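Local coordinates for protein peptidoglycan N-acetylglucosamine deacetylase (Bacillus cereus, PDB 5N1P) that removes acetyl groups from the N-acetylglucosamine residues of peptidoglycan as a zinc-dependent CE4-family hydrolase, at residues A[21-26]-A[171-176]. Residues are numbered along the deposited sequence; the frame is centred on the assembly and turned at random.
Sequences NTLKQH and AAVPAI
Thr-22 and Val-173 each turn a methyl into this contact by the same rotation: Thr-22 CG2 and Val-173 CG1 both stand opposite their own backbone nitrogens, and the two meet at 4.2 Å. In Thr-22 this rotamer (chi1 -64°, measured to OG1) leaves the hydroxyl beside the backbone N, where it hydrogen-bonds Glu-18 O one turn back. The methyl is what meets the 171-176 segment. That methyl also lies against the pyrrolidine of Pro-174, 3.9 Å from Pro-174 CG, with the two side chains running nearly perpendicular. Deeper in, Leu-23 starts out along the flank of its helix but brings its end round, so that Leu-23 CD2 packs 4.2 Å from Val-173 CG1. Val-173 continues the apolar packing inward to Phe-8 and Met-162 on the sheet.

Across from Pro-174, the His-26 imidazole is steadied by a bond within its own segment. His-26 ND1 donates to Thr-22 O at 2.9 Å, almost straight at 174° and in the ring plane. This ties the His-26 ring back to the turn containing Thr-22, while His-26 O accepts a bond from Lys-181. Pro-174 has no N-H to give to the preceding turn, and helix 167-182 kinks here.

No hydrogen bond links the two segments. Their axes run nearly parallel, 15° apart and 10.1 Å at closest approach, joined by a small apolar seam. Helices 16-25 and 167-182 thus lie side by side on the outside of the parallel sheet, an arrangement that belongs to the distorted beta/alpha barrel of the NodB homology domain.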
# COMPACT_ATOMS: atom_id res chain seq x y z
N ASN A 21 6.21 -8.24 12.32
CA ASN A 21 7.30 -8.51 13.25
C ASN A 21 8.63 -8.00 12.69
O ASN A 21 9.44 -7.44 13.41
CB ASN A 21 7.37 -10.00 13.57
CG ASN A 21 6.15 -10.48 14.34
OD1 ASN A 21 5.49 -9.70 15.02
ND2 ASN A 21 5.86 -11.77 14.23
N THR A 22 8.82 -8.18 11.38
CA THR A 22 10.03 -7.71 10.73
C THR A 22 10.13 -6.19 10.78
O THR A 22 11.18 -5.63 11.10
CB THR A 22 10.09 -8.20 9.26
OG1 THR A 22 10.16 -9.64 9.26
CG2 THR A 22 11.30 -7.63 8.53
N LEU A 23 9.02 -5.51 10.50
CA LEU A 23 8.99 -4.05 10.55
C LEU A 23 9.30 -3.54 11.97
O LEU A 23 10.08 -2.60 12.14
CB LEU A 23 7.62 -3.53 10.08
CG LEU A 23 7.36 -3.77 8.59
CD1 LEU A 23 5.90 -3.50 8.24
CD2 LEU A 23 8.30 -2.92 7.75
N LYS A 24 8.71 -4.19 12.97
CA LYS A 24 8.93 -3.80 14.37
C LYS A 24 10.39 -3.99 14.79
O LYS A 24 10.95 -3.15 15.49
CB LYS A 24 8.01 -4.60 15.29
CG LYS A 24 8.12 -4.19 16.76
CD LYS A 24 7.25 -5.06 17.65
CE LYS A 24 5.77 -4.86 17.34
NZ LYS A 24 4.91 -5.59 18.31
N GLN A 25 11.00 -5.09 14.35
CA GLN A 25 12.39 -5.40 14.68
C GLN A 25 13.37 -4.39 14.08
O GLN A 25 14.51 -4.27 14.55
CB GLN A 25 12.73 -6.82 14.22
CG GLN A 25 12.12 -7.90 15.10
CD GLN A 25 12.06 -9.26 14.43
OE1 GLN A 25 12.61 -9.45 13.34
NE2 GLN A 25 11.40 -10.22 15.07
N HIS A 26 12.93 -3.67 13.05
CA HIS A 26 13.76 -2.62 12.44
C HIS A 26 13.19 -1.23 12.71
O HIS A 26 13.64 -0.25 12.10
CB HIS A 26 13.89 -2.83 10.93
CG HIS A 26 14.62 -4.08 10.54
ND1 HIS A 26 14.00 -5.31 10.48
CD2 HIS A 26 15.90 -4.29 10.18
CE1 HIS A 26 14.88 -6.22 10.10
NE2 HIS A 26 16.04 -5.63 9.92
N ALA A 171 9.81 -11.60 2.39
CA ALA A 171 11.20 -12.00 2.58
C ALA A 171 12.21 -10.95 2.10
O ALA A 171 13.35 -10.92 2.53
CB ALA A 171 11.46 -13.32 1.89
N ALA A 172 11.76 -10.08 1.19
CA ALA A 172 12.64 -9.08 0.62
C ALA A 172 12.80 -7.88 1.55
O ALA A 172 13.73 -7.09 1.41
CB ALA A 172 12.10 -8.62 -0.75
N VAL A 173 11.89 -7.74 2.51
CA VAL A 173 11.84 -6.51 3.28
C VAL A 173 13.10 -6.24 4.14
O VAL A 173 13.59 -5.11 4.14
CB VAL A 173 10.55 -6.49 4.14
CG1 VAL A 173 10.57 -5.34 5.13
CG2 VAL A 173 9.37 -6.32 3.21
N PRO A 174 13.68 -7.26 4.81
CA PRO A 174 14.91 -6.94 5.54
C PRO A 174 16.02 -6.33 4.67
O PRO A 174 16.63 -5.34 5.09
CB PRO A 174 15.36 -8.30 6.10
CG PRO A 174 14.09 -9.04 6.28
CD PRO A 174 13.23 -8.64 5.10
N ALA A 175 16.25 -6.87 3.48
CA ALA A 175 17.29 -6.34 2.59
C ALA A 175 16.93 -4.96 2.04
O ALA A 175 17.82 -4.14 1.77
CB ALA A 175 17.56 -7.31 1.45
N ILE A 176 15.64 -4.72 1.85
CA ILE A 176 15.19 -3.42 1.39
C ILE A 176 15.42 -2.38 2.48
O ILE A 176 15.89 -1.27 2.20
CB ILE A 176 13.70 -3.44 1.00
CG1 ILE A 176 13.49 -4.22 -0.30
CG2 ILE A 176 13.16 -2.02 0.85
CD1 ILE A 176 12.03 -4.52 -0.58